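Transcriptional regulator, LysR family (Vibrio cholerae, PDB 3SZP) probably binds specific DNA sequences through a winged helix-turn-helix domain and activates virulence gene transcription, as a LysR-type regulator whose response depends on oxygen and pH. Local coordinates at residues K190-P193 against L194-W197; M109-A112 against F113-K116; N7-R10 against L11-N15; L55-E59 against A60-F64; S17-S20 against T21-T25. All coordinates share one frame; numbering follows the deposited sequence.

Contact 1. Residues K190-P193 against L194-W197; sequences KGYP and LLKW
Lys190 and Trp197 form the tight part of this turn, the lysine chain lying across the indole at a slant. From CG onward it is extended, and Lys190 CE sits over one face of the five-membered ring of Trp197, 3.9 Å from the centroid, in a CH-pi contact. Lys190 NZ continues over the same Trp197 ring, 4.3 Å from its centroid and 4° off the normal, a cation-pi geometry. The same NZ gives a hydrogen bond to Leu195 O at 2.8 Å, almost in line with the carbonyl bond, and further bonds to the backbone O of Asp211 and to OD1 of Asn209, so three oxygens grip the ammonium. The indole is fixed in turn by Trp197 NE1, which reaches Leu194 O at 3.1 Å from above the carbonyl plane. Strand 188-191 of the LysR substrate-binding domain, a fold of the periplasmic binding protein type, ends here in a type VIa beta turn over Gly191-Leu194, with a cis peptide bond before Pro193; Leu194 N closes it onto Gly191 O (2.7 Å). Packing is looser around Tyr192, where Leu195 CD1 comes only to the ring edge, 4.2 Å from Tyr192 CD2. Water fills out the polar links of the turn. One molecule joins Gly191 N to Leu194 O, while a second donates to Pro193 O and accepts from Lys196 N, beside the exposed Lys196 side chain.

Contact 2. Residues M109-A112 against F113-K116; sequences MFNA and FMEK
With CG anti to the carbonyl carbon (chi1 -77°) and a bend at the last torsion (chi3 -72°), the Met114 chain runs back along its helix and sets its methyl beside Asn111 and Phe110. Met114 CE lies 3.5 Å from Asn111 OD1 and 3.4 Å from Phe110 O, the thioether crossing the amide at a slant. Met114 CE stays farther from the Phe110 side chain, 4.5 Å from Phe110 CB. Asn111 OD1 is buried against this methyl with no polar partner in the model, whereas ND2 makes a weak hydrogen bond to Ser225 of the second subunit. Asn111 and Met114 belong to helix 102-116, the connection of a beta-alpha-beta unit between strands 91-98 and 120-127 in the substrate-binding domain. Regular i to i+4 bonds carry the backbone, Glu115 N to Asn111 O being 2.8 Å long. Phe113, its CG anti to the backbone N, directs its ring away from the preceding turn, and the rings of Phe281 and Phe284 meet it edge-to-face. On the Met114 side, the second subunit reaches the helix: its Phe215 packs on Met114, and NH2 of its Arg214 is hydrogen-bonded to Met114 O.

Contact 3. Residues N7-R10 against L11-N15; sequences NLFR and LVVEN
Successive i to i+4 bonds wind the backbone from Asn7 to Asn15 as regular helix, Val12 N reaching Leu8 O at 2.9 Å. Along one side Arg10 is the hub. Its chain bends at chi3 (69°), bringing the guanidinium edge to Asn7: Arg10 NE and NH2 both donate to Asn7 OD1, at 3.0 and 2.8 Å, with the oxygen in the guanidinium plane. NH2 uses a lone pair in the amide carbonyl plane, while NE is tilted from it. This side-on grip fixes the rotation of the group. Leu11 CD2 rests over one guanidinium face, 3.7 Å from Arg10 NH2. Toward Glu14, one turn further on, Arg10 NH1 forms a salt bridge with Glu14 OE2 at 3.1 Å, but the hydrogen bond within it is weak and bent, the guanidinium and carboxylate planes standing 80° apart. Elsewhere Phe9 and Val13 lie side by side, Val13 CG2 over one face of the Phe9 ring, 4.2 Å from its centroid, a CH-pi contact. As the first helix of the winged helix-turn-helix domain, helix 3-15 packs against several neighbours: Leu8 and Phe9 on helix 29-43, Val12 on helix 18-25, Arg10 on the long helix 59-83, and Phe9 and Val13 on Leu57 of strand 54-57.

Contact 4. Residues L55-E59 against A60-F64; sequences LTLTE and AGERF
Leu57, Glu59 and Glu62 bring the largest surfaces to this junction, where the wing strand 54-57 of the winged helix-turn-helix passes into the long helix 59-83, the linker helix of LysR-type regulators. Leu57 points its side chain toward the first helical turn. Gly61 has no side chain, and Leu57 CD2 lies directly on its backbone, 3.7 Å from Gly61 C. The Glu62 chain bends at chi2 (67°), turning the carboxylate back toward the strand end; its exact place against Leu57 is doubtful, but a water there donates to Leu57 O at 2.9 Å and more weakly to Glu62 OE1. Glu59, first residue of the helix, takes Arg63 N on its carbonyl O at 3.0 Å, while its side chain leads away from the turn to a salt bridge with Lys277 of the third subunit. Arg63 likewise looks outward, pairing with Asp67 and with Glu85 of the third subunit. Between strand and helix Thr58 is the N-cap, its carbonyl O taking Glu62 N at 2.9 Å. With chi1 at 60°, OG1 stands between the threonine's own backbone N and carbonyl carbon; besides bonding to Arg46 O, Thr58 OG1 accepts from Gly61 N at 2.9 Å, with an N-H...O angle of 164°.

Contact 5. Residues S17-S20 against T21-T25; sequences SYTS and TSKKT
Thr21 turns its hydroxyl back toward the start of its helix, and Ser17 O receives it. OG1 is anti to the carbonyl carbon of Thr21 (chi1 -58°), which places it 2.7 Å from Ser17 O as the donor. The backbone N of Thr21 bonds the same oxygen at 3.0 Å, and the two donors come from opposite faces of the Ser17 carbonyl plane, so this acceptor is gripped twice by one residue. Ser17 is itself the N-cap: its OG accepts from Ser20 N at 2.9 Å, tying down the first turn of helix 18-25. On another side of the helix, Thr19 and Lys23 lie side by side and point the same way, the methyl CG2 of Thr19 resting 3.8 Å from Lys23 CD. The lysine chain is bent at three torsions, and its NZ is hydrogen-bonded to OE1 of Gln129 of the second subunit. Ser20 and Lys24 meet instead through water, which sits 3.1 Å from Ser20 OG and accepts from Lys24 NZ at 2.9 Å. The last turn echoes the first, for Thr25 OG1 donates to Thr21 O at 2.9 Å, above its carbonyl plane, while Thr25 N bonds the same oxygen. Ser22 OG bonds Ile27 O, and Thr25 OG1 also accepts from Ile27 N, both linking this helix to the turn that follows. Helix 18-25, that turn and helix 29-43 make up the helix-turn-helix, in which, as in relatives of this family, the second helix is probably the one that reads DNA.

In the fold
Contacts 3, 4 and 5 lie in one DNA-binding domain and touch directly. Contacts 3 and 5 have centres 9 Å apart, with Asn15 packed on Ser20 and Lys24; contacts 3 and 4, 11 Å apart by centres, interlock where Phe9 CZ comes within 3.4 Å of Gly61 O. Leu55 of contact 4 also reaches Tyr18 of contact 5. Contacts 1 and 2 belong to the substrate-binding domain, about 17 Å apart at their nearest atoms, and neither touches contacts 3 to 5 within the chain. The assembly narrows this separation: Ser22 of contact 5 packs on Tyr192 of the second subunit, the counterpart of a contact 1 residue, and contact 2 also meets that subunit.

Contact 1. Residues K190-P193 against L194-W197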
loop_
_atom_site.group_PDB
_atom_site.type_symbol
_atom_site.label_atom_id
_atom_site.label_comp_id
_atom_site.label_asym_id
_atom_site.label_seq_id
_atom_site.Cartn_x
_atom_site.Cartn_y
_atom_site.Cartn_z
ATOM N N LYS A 190 -17.899 0.956 27.332
ATOM C CA LYS A 190 -16.670 0.328 27.795
ATOM C C LYS A 190 -15.424 1.008 27.238
ATOM O O LYS A 190 -15.342 1.309 26.039
ATOM C CB LYS A 190 -16.662 -1.168 27.458
ATOM C CG LYS A 190 -17.917 -1.963 27.932
ATOM C CD LYS A 190 -17.645 -3.456 27.821
ATOM C CE LYS A 190 -18.774 -4.352 28.303
ATOM N NZ LYS A 190 -18.338 -5.787 28.206
ATOM N N GLY A 191 -14.461 1.235 28.122
ATOM C CA GLY A 191 -13.179 1.797 27.751
ATOM C C GLY A 191 -12.030 0.904 28.159
ATOM O O GLY A 191 -12.052 0.261 29.223
ATOM N N TYR A 192 -11.013 0.845 27.302
ATOM C CA TYR A 192 -9.850 0.024 27.584
ATOM C C TYR A 192 -9.191 0.598 28.830
ATOM O O TYR A 192 -9.099 1.812 28.957
ATOM C CB TYR A 192 -8.888 0.062 26.386
ATOM C CG TYR A 192 -7.627 -0.726 26.618
ATOM C CD1 TYR A 192 -6.575 -0.167 27.325
ATOM C CD2 TYR A 192 -7.489 -2.034 26.148
ATOM C CE1 TYR A 192 -5.419 -0.871 27.561
ATOM C CE2 TYR A 192 -6.314 -2.758 26.385
ATOM C CZ TYR A 192 -5.293 -2.159 27.093
ATOM O OH TYR A 192 -4.121 -2.818 27.369
ATOM N N PRO A 193 -8.699 -0.253 29.746
ATOM C CA PRO A 193 -8.618 -1.721 29.699
ATOM C C PRO A 193 -9.773 -2.442 30.386
ATOM O O PRO A 193 -9.616 -3.611 30.752
ATOM C CB PRO A 193 -7.321 -2.018 30.458
ATOM C CG PRO A 193 -7.247 -0.902 31.499
ATOM C CD PRO A 193 -7.946 0.308 30.889
ATOM N N LEU A 194 -10.903 -1.784 30.578
ATOM C CA LEU A 194 -12.017 -2.443 31.263
ATOM C C LEU A 194 -13.083 -2.821 30.235
ATOM O O LEU A 194 -14.165 -2.227 30.179
ATOM C CB LEU A 194 -12.602 -1.536 32.352
ATOM C CG LEU A 194 -11.580 -1.006 33.375
ATOM C CD1 LEU A 194 -12.224 0.032 34.279
ATOM C CD2 LEU A 194 -10.999 -2.155 34.204
ATOM N N LEU A 195 -12.755 -3.814 29.420
ATOM C CA LEU A 195 -13.640 -4.244 28.350
ATOM C C LEU A 195 -14.405 -5.497 28.761
ATOM O O LEU A 195 -15.593 -5.636 28.463
ATOM C CB LEU A 195 -12.840 -4.493 27.067
ATOM C CG LEU A 195 -12.044 -3.273 26.604
ATOM C CD1 LEU A 195 -11.258 -3.591 25.343
ATOM C CD2 LEU A 195 -12.952 -2.072 26.384
ATOM N N LYS A 196 -13.706 -6.390 29.457
ATOM C CA LYS A 196 -14.269 -7.643 29.936
ATOM C C LYS A 196 -14.575 -7.487 31.425
ATOM O O LYS A 196 -13.671 -7.488 32.250
ATOM C CB LYS A 196 -13.270 -8.783 29.716
ATOM C CG LYS A 196 -13.800 -10.179 29.974
ATOM C CD LYS A 196 -12.699 -11.227 29.723
ATOM C CE LYS A 196 -13.271 -12.641 29.545
ATOM N NZ LYS A 196 -12.219 -13.694 29.288
ATOM N N TRP A 197 -15.852 -7.334 31.763
ATOM C CA TRP A 197 -16.216 -7.046 33.142
ATOM C C TRP A 197 -16.305 -8.362 33.899
ATOM O O TRP A 197 -16.993 -9.302 33.482
ATOM C CB TRP A 197 -17.537 -6.286 33.221
ATOM C CG TRP A 197 -17.537 -4.920 32.543
ATOM C CD1 TRP A 197 -16.482 -4.296 31.927
ATOM C CD2 TRP A 197 -18.662 -4.038 32.406
ATOM N NE1 TRP A 197 -16.882 -3.070 31.434
ATOM C CE2 TRP A 197 -18.215 -2.894 31.710
ATOM C CE3 TRP A 197 -20.005 -4.103 32.810
ATOM C CZ2 TRP A 197 -19.066 -1.823 31.412
ATOM C CZ3 TRP A 197 -20.844 -3.046 32.511
ATOM C CH2 TRP A 197 -20.374 -1.922 31.820
HETATM O O HOH W 1 -15.488 0.217 30.828
HETATM O O HOH W 2 -10.828 -6.281 29.842
#

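Contact 2. Residues M109-A112 against F113-K116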
loop_
_atom_site.group_PDB
_atom_site.type_symbol
_atom_site.label_atom_id
_atom_site.label_comp_id
_atom_site.label_asym_id
_atom_site.label_seq_id
_atom_site.Cartn_x
_atom_site.Cartn_y
_atom_site.Cartn_z
ATOM N N MET A 109 0.584 15.363 41.829
ATOM C CA MET A 109 1.873 15.004 42.393
ATOM C C MET A 109 3.029 15.490 41.505
ATOM O O MET A 109 4.012 16.039 42.003
ATOM C CB MET A 109 1.933 13.490 42.578
ATOM C CG MET A 109 3.195 12.969 43.205
ATOM S SD MET A 109 2.977 11.219 43.614
ATOM C CE MET A 109 2.871 10.508 41.966
ATOM N N PHE A 110 2.899 15.294 40.194
ATOM C CA PHE A 110 3.931 15.725 39.269
ATOM C C PHE A 110 4.059 17.245 39.319
ATOM O O PHE A 110 5.158 17.789 39.275
ATOM C CB PHE A 110 3.618 15.270 37.829
ATOM C CG PHE A 110 3.687 13.778 37.637
ATOM C CD1 PHE A 110 4.186 12.966 38.642
ATOM C CD2 PHE A 110 3.284 13.182 36.437
ATOM C CE1 PHE A 110 4.273 11.578 38.470
ATOM C CE2 PHE A 110 3.370 11.791 36.263
ATOM C CZ PHE A 110 3.854 10.993 37.280
ATOM N N ASN A 111 2.923 17.924 39.381
ATOM C CA ASN A 111 2.944 19.379 39.451
ATOM C C ASN A 111 3.666 19.870 40.714
ATOM O O ASN A 111 4.512 20.764 40.652
ATOM C CB ASN A 111 1.527 19.951 39.349
ATOM C CG ASN A 111 0.968 19.838 37.938
ATOM O OD1 ASN A 111 1.728 19.746 36.992
ATOM N ND2 ASN A 111 -0.356 19.841 37.797
ATOM N N ALA A 112 3.340 19.251 41.843
ATOM C CA ALA A 112 3.904 19.655 43.126
ATOM C C ALA A 112 5.390 19.429 43.062
ATOM O O ALA A 112 6.157 20.174 43.642
ATOM C CB ALA A 112 3.302 18.836 44.254
ATOM N N PHE A 113 5.803 18.392 42.341
ATOM C CA PHE A 113 7.230 18.104 42.255
ATOM C C PHE A 113 7.940 19.173 41.439
ATOM O O PHE A 113 8.972 19.681 41.844
ATOM C CB PHE A 113 7.503 16.727 41.657
ATOM C CG PHE A 113 8.952 16.484 41.375
ATOM C CD1 PHE A 113 9.799 16.026 42.376
ATOM C CD2 PHE A 113 9.486 16.758 40.126
ATOM C CE1 PHE A 113 11.145 15.803 42.124
ATOM C CE2 PHE A 113 10.837 16.545 39.869
ATOM C CZ PHE A 113 11.664 16.062 40.867
ATOM N N MET A 114 7.385 19.507 40.286
ATOM C CA MET A 114 7.984 20.541 39.446
ATOM C C MET A 114 8.021 21.876 40.165
ATOM O O MET A 114 8.997 22.620 40.043
ATOM C CB MET A 114 7.247 20.668 38.110
ATOM C CG MET A 114 7.619 19.545 37.146
ATOM S SD MET A 114 6.728 19.607 35.587
ATOM C CE MET A 114 5.088 19.098 36.100
ATOM N N GLU A 115 6.959 22.174 40.914
ATOM C CA GLU A 115 6.921 23.412 41.684
ATOM C C GLU A 115 8.084 23.485 42.677
ATOM O O GLU A 115 8.765 24.499 42.765
ATOM C CB GLU A 115 5.578 23.625 42.398
ATOM C CG GLU A 115 5.617 24.830 43.352
ATOM C CD GLU A 115 4.248 25.427 43.633
ATOM O OE1 GLU A 115 3.228 24.840 43.198
ATOM O OE2 GLU A 115 4.187 26.495 44.287
ATOM N N LYS A 116 8.316 22.391 43.390
ATOM C CA LYS A 116 9.408 22.305 44.346
ATOM C C LYS A 116 10.782 22.311 43.680
ATOM O O LYS A 116 11.730 22.866 44.217
ATOM C CB LYS A 116 9.264 21.043 45.194
ATOM C CG LYS A 116 10.259 20.954 46.339
ATOM C CD LYS A 116 10.001 19.720 47.181
ATOM C CE LYS A 116 10.660 19.818 48.551
ATOM N NZ LYS A 116 10.192 18.700 49.440
#

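Contact 3. Residues N7-R10 against L11-N15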
loop_
_atom_site.group_PDB
_atom_site.type_symbol
_atom_site.label_atom_id
_atom_site.label_comp_id
_atom_site.label_asym_id
_atom_site.label_seq_id
_atom_site.Cartn_x
_atom_site.Cartn_y
_atom_site.Cartn_z
ATOM N N ASN A 7 20.366 11.640 11.478
ATOM C CA ASN A 7 20.075 10.851 12.668
ATOM C C ASN A 7 18.633 10.419 12.718
ATOM O O ASN A 7 18.333 9.309 13.152
ATOM C CB ASN A 7 20.367 11.629 13.950
ATOM C CG ASN A 7 20.356 10.736 15.173
ATOM O OD1 ASN A 7 20.931 9.647 15.157
ATOM N ND2 ASN A 7 19.696 11.183 16.236
ATOM N N LEU A 8 17.743 11.316 12.299
ATOM C CA LEU A 8 16.311 11.027 12.300
ATOM C C LEU A 8 16.032 9.917 11.293
ATOM O O LEU A 8 15.216 9.034 11.536
ATOM C CB LEU A 8 15.479 12.262 11.941
ATOM C CG LEU A 8 13.977 11.924 11.789
ATOM C CD1 LEU A 8 13.429 11.408 13.124
ATOM C CD2 LEU A 8 13.145 13.116 11.304
ATOM N N PHE A 9 16.727 9.975 10.161
ATOM C CA PHE A 9 16.626 8.941 9.136
ATOM C C PHE A 9 17.026 7.598 9.725
ATOM O O PHE A 9 16.315 6.611 9.573
ATOM C CB PHE A 9 17.516 9.301 7.945
ATOM C CG PHE A 9 17.926 8.120 7.101
ATOM C CD1 PHE A 9 17.011 7.491 6.254
ATOM C CD2 PHE A 9 19.234 7.654 7.131
ATOM C CE1 PHE A 9 17.400 6.416 5.457
ATOM C CE2 PHE A 9 19.631 6.584 6.318
ATOM C CZ PHE A 9 18.709 5.958 5.492
ATOM N N ARG A 10 18.155 7.566 10.424
ATOM C CA ARG A 10 18.564 6.354 11.116
ATOM C C ARG A 10 17.465 5.808 12.039
ATOM O O ARG A 10 17.213 4.602 12.055
ATOM C CB ARG A 10 19.840 6.600 11.920
ATOM C CG ARG A 10 20.245 5.420 12.804
ATOM C CD ARG A 10 21.463 5.744 13.662
ATOM N NE ARG A 10 21.184 6.731 14.706
ATOM C CZ ARG A 10 20.927 6.429 15.982
ATOM N NH1 ARG A 10 20.884 5.163 16.381
ATOM N NH2 ARG A 10 20.697 7.398 16.864
ATOM N N LEU A 11 16.816 6.689 12.804
ATOM C CA LEU A 11 15.807 6.261 13.773
ATOM C C LEU A 11 14.574 5.717 13.067
ATOM O O LEU A 11 13.926 4.779 13.543
ATOM C CB LEU A 11 15.393 7.414 14.699
ATOM C CG LEU A 11 16.407 8.031 15.661
ATOM C CD1 LEU A 11 15.729 9.099 16.527
ATOM C CD2 LEU A 11 17.061 6.974 16.536
ATOM N N VAL A 12 14.235 6.337 11.941
ATOM C CA VAL A 12 13.107 5.877 11.147
ATOM C C VAL A 12 13.347 4.440 10.680
ATOM O O VAL A 12 12.453 3.609 10.741
ATOM C CB VAL A 12 12.862 6.802 9.948
ATOM C CG1 VAL A 12 12.008 6.105 8.897
ATOM C CG2 VAL A 12 12.215 8.134 10.415
ATOM N N VAL A 13 14.564 4.157 10.231
ATOM C CA VAL A 13 14.904 2.817 9.767
ATOM C C VAL A 13 14.814 1.816 10.911
ATOM O O VAL A 13 14.278 0.728 10.748
ATOM C CB VAL A 13 16.330 2.765 9.153
ATOM C CG1 VAL A 13 16.694 1.342 8.762
ATOM C CG2 VAL A 13 16.423 3.681 7.954
ATOM N N GLU A 14 15.327 2.196 12.075
ATOM C CA GLU A 14 15.298 1.314 13.234
ATOM C C GLU A 14 13.884 0.982 13.701
ATOM O O GLU A 14 13.590 -0.161 14.051
ATOM C CB GLU A 14 16.101 1.917 14.375
ATOM C CG GLU A 14 17.583 1.917 14.101
ATOM C CD GLU A 14 18.363 2.645 15.168
ATOM O OE1 GLU A 14 17.732 3.152 16.136
ATOM O OE2 GLU A 14 19.613 2.710 15.034
ATOM N N ASN A 15 13.010 1.982 13.705
ATOM C CA ASN A 15 11.625 1.776 14.124
ATOM C C ASN A 15 10.757 1.155 13.025
ATOM O O ASN A 15 9.812 0.411 13.304
ATOM C CB ASN A 15 11.015 3.085 14.627
ATOM C CG ASN A 15 11.710 3.607 15.872
ATOM O OD1 ASN A 15 11.679 2.971 16.930
ATOM N ND2 ASN A 15 12.328 4.773 15.761
#

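Contact 4. Residues L55-E59 against A60-F64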
loop_
_atom_site.group_PDB
_atom_site.type_symbol
_atom_site.label_atom_id
_atom_site.label_comp_id
_atom_site.label_asym_id
_atom_site.label_seq_id
_atom_site.Cartn_x
_atom_site.Cartn_y
_atom_site.Cartn_z
ATOM N N LEU A 55 7.893 0.685 4.554
ATOM C CA LEU A 55 9.026 1.574 4.362
ATOM C C LEU A 55 10.274 0.761 4.011
ATOM O O LEU A 55 10.649 -0.156 4.731
ATOM C CB LEU A 55 9.255 2.391 5.632
ATOM C CG LEU A 55 10.353 3.444 5.613
ATOM C CD1 LEU A 55 10.036 4.527 6.626
ATOM C CD2 LEU A 55 11.702 2.798 5.897
ATOM N N THR A 56 10.912 1.089 2.897
ATOM C CA THR A 56 12.116 0.375 2.500
ATOM C C THR A 56 13.190 1.328 1.990
ATOM O O THR A 56 12.897 2.432 1.542
ATOM C CB THR A 56 11.828 -0.649 1.415
ATOM O OG1 THR A 56 11.464 0.036 0.214
ATOM C CG2 THR A 56 10.684 -1.580 1.837
ATOM N N LEU A 57 14.438 0.879 2.041
ATOM C CA LEU A 57 15.584 1.730 1.734
ATOM C C LEU A 57 15.951 1.628 0.271
ATOM O O LEU A 57 15.849 0.554 -0.325
ATOM C CB LEU A 57 16.778 1.303 2.582
ATOM C CG LEU A 57 16.672 1.657 4.068
ATOM C CD1 LEU A 57 17.627 0.810 4.888
ATOM C CD2 LEU A 57 16.990 3.105 4.251
ATOM N N THR A 58 16.370 2.746 -0.316
ATOM C CA THR A 58 16.941 2.686 -1.649
ATOM C C THR A 58 18.343 2.122 -1.460
ATOM O O THR A 58 18.733 1.848 -0.318
ATOM C CB THR A 58 17.003 4.078 -2.272
ATOM O OG1 THR A 58 17.825 4.924 -1.454
ATOM C CG2 THR A 58 15.588 4.673 -2.364
ATOM N N GLU A 59 19.101 1.962 -2.546
ATOM C CA GLU A 59 20.495 1.536 -2.432
ATOM C C GLU A 59 21.272 2.593 -1.663
ATOM O O GLU A 59 22.050 2.277 -0.785
ATOM C CB GLU A 59 21.138 1.322 -3.812
ATOM C CG GLU A 59 20.288 0.483 -4.753
ATOM C CD GLU A 59 20.966 0.209 -6.102
ATOM O OE1 GLU A 59 20.457 -0.641 -6.849
ATOM O OE2 GLU A 59 22.003 0.839 -6.415
ATOM N N ALA A 60 21.059 3.851 -2.022
ATOM C CA ALA A 60 21.673 4.974 -1.324
ATOM C C ALA A 60 21.281 4.973 0.155
ATOM O O ALA A 60 22.142 5.097 1.022
ATOM C CB ALA A 60 21.280 6.276 -1.976
ATOM N N GLY A 61 19.990 4.811 0.442
ATOM C CA GLY A 61 19.533 4.766 1.824
ATOM C C GLY A 61 20.245 3.651 2.580
ATOM O O GLY A 61 20.641 3.812 3.745
ATOM N N GLU A 62 20.410 2.521 1.901
ATOM C CA GLU A 62 21.035 1.343 2.470
ATOM C C GLU A 62 22.493 1.622 2.841
ATOM O O GLU A 62 22.959 1.244 3.907
ATOM C CB GLU A 62 20.946 0.192 1.467
ATOM C CG GLU A 62 20.926 -1.190 2.077
ATOM C CD GLU A 62 19.657 -1.471 2.882
ATOM O OE1 GLU A 62 18.711 -2.099 2.337
ATOM O OE2 GLU A 62 19.612 -1.081 4.069
ATOM N N ARG A 63 23.198 2.303 1.950
ATOM C CA ARG A 63 24.582 2.687 2.174
ATOM C C ARG A 63 24.712 3.691 3.340
ATOM O O ARG A 63 25.605 3.566 4.180
ATOM C CB ARG A 63 25.154 3.275 0.879
ATOM C CG ARG A 63 26.600 3.694 0.943
ATOM C CD ARG A 63 27.537 2.503 0.813
ATOM N NE ARG A 63 28.912 2.929 1.024
ATOM C CZ ARG A 63 29.707 3.400 0.066
ATOM N NH1 ARG A 63 29.276 3.489 -1.198
ATOM N NH2 ARG A 63 30.950 3.771 0.372
ATOM N N PHE A 64 23.821 4.676 3.394
ATOM C CA PHE A 64 23.856 5.659 4.481
ATOM C C PHE A 64 23.582 5.022 5.847
ATOM O O PHE A 64 24.291 5.297 6.821
ATOM C CB PHE A 64 22.902 6.829 4.220
ATOM C CG PHE A 64 23.493 7.911 3.349
ATOM C CD1 PHE A 64 24.270 8.923 3.913
ATOM C CD2 PHE A 64 23.285 7.910 1.976
ATOM C CE1 PHE A 64 24.816 9.927 3.135
ATOM C CE2 PHE A 64 23.823 8.903 1.179
ATOM C CZ PHE A 64 24.605 9.923 1.767
HETATM O O HOH W 3 16.455 -2.293 -0.203
#

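Contact 5. Residues S17-S20 against T21-T25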
loop_
_atom_site.group_PDB
_atom_site.type_symbol
_atom_site.label_atom_id
_atom_site.label_comp_id
_atom_site.label_asym_id
_atom_site.label_seq_id
_atom_site.Cartn_x
_atom_site.Cartn_y
_atom_site.Cartn_z
ATOM N N SER A 17 8.870 2.743 10.689
ATOM C CA SER A 17 7.808 3.603 10.170
ATOM C C SER A 17 7.869 5.012 10.771
ATOM O O SER A 17 8.520 5.234 11.800
ATOM C CB SER A 17 6.431 2.991 10.438
ATOM O OG SER A 17 6.014 3.215 11.771
ATOM N N TYR A 18 7.185 5.958 10.130
ATOM C CA TYR A 18 7.160 7.332 10.616
ATOM C C TYR A 18 6.322 7.441 11.878
ATOM O O TYR A 18 6.697 8.144 12.812
ATOM C CB TYR A 18 6.607 8.291 9.563
ATOM C CG TYR A 18 7.542 8.620 8.418
ATOM C CD1 TYR A 18 8.858 8.205 8.421
ATOM C CD2 TYR A 18 7.093 9.361 7.330
ATOM C CE1 TYR A 18 9.703 8.515 7.365
ATOM C CE2 TYR A 18 7.923 9.673 6.272
ATOM C CZ TYR A 18 9.229 9.248 6.291
ATOM O OH TYR A 18 10.066 9.558 5.231
ATOM N N THR A 19 5.175 6.762 11.890
ATOM C CA THR A 19 4.284 6.761 13.045
ATOM C C THR A 19 4.985 6.149 14.260
ATOM O O THR A 19 4.923 6.680 15.367
ATOM C CB THR A 19 2.961 5.994 12.761
ATOM O OG1 THR A 19 2.087 6.795 11.942
ATOM C CG2 THR A 19 2.243 5.643 14.065
ATOM N N SER A 20 5.651 5.024 14.046
ATOM C CA SER A 20 6.393 4.383 15.110
ATOM C C SER A 20 7.462 5.341 15.627
ATOM O O SER A 20 7.665 5.486 16.828
ATOM C CB SER A 20 7.044 3.100 14.600
ATOM O OG SER A 20 7.997 2.626 15.537
ATOM N N THR A 21 8.131 6.009 14.703
ATOM C CA THR A 21 9.166 6.966 15.064
ATOM C C THR A 21 8.583 8.189 15.770
ATOM O O THR A 21 9.142 8.676 16.759
ATOM C CB THR A 21 10.007 7.367 13.836
ATOM O OG1 THR A 21 10.597 6.187 13.264
ATOM C CG2 THR A 21 11.102 8.340 14.233
ATOM N N SER A 22 7.454 8.664 15.260
ATOM C CA SER A 22 6.752 9.802 15.817
ATOM C C SER A 22 6.426 9.531 17.286
ATOM O O SER A 22 6.636 10.386 18.156
ATOM C CB SER A 22 5.471 10.037 15.018
ATOM O OG SER A 22 4.669 11.078 15.550
ATOM N N LYS A 23 5.925 8.328 17.554
ATOM C CA LYS A 23 5.598 7.905 18.908
ATOM C C LYS A 23 6.784 8.040 19.867
ATOM O O LYS A 23 6.662 8.636 20.935
ATOM C CB LYS A 23 5.085 6.461 18.906
ATOM C CG LYS A 23 3.616 6.298 18.496
ATOM C CD LYS A 23 3.430 5.063 17.626
ATOM C CE LYS A 23 2.125 4.344 17.911
ATOM N NZ LYS A 23 0.914 5.166 17.620
ATOM N N LYS A 24 7.933 7.496 19.487
ATOM C CA LYS A 24 9.083 7.491 20.383
ATOM C C LYS A 24 9.715 8.868 20.600
ATOM O O LYS A 24 10.167 9.172 21.693
ATOM C CB LYS A 24 10.137 6.488 19.903
ATOM C CG LYS A 24 9.753 5.029 20.126
ATOM C CD LYS A 24 10.940 4.103 19.866
ATOM C CE LYS A 24 10.668 2.684 20.348
ATOM N NZ LYS A 24 9.547 2.029 19.600
ATOM N N THR A 25 9.736 9.695 19.561
ATOM C CA THR A 25 10.416 10.991 19.592
ATOM C C THR A 25 9.494 12.179 19.890
ATOM O O THR A 25 9.975 13.292 20.137
ATOM C CB THR A 25 11.028 11.302 18.223
ATOM O OG1 THR A 25 9.968 11.423 17.266
ATOM C CG2 THR A 25 12.004 10.198 17.784
HETATM O O HOH W 4 6.917 2.635 18.418
#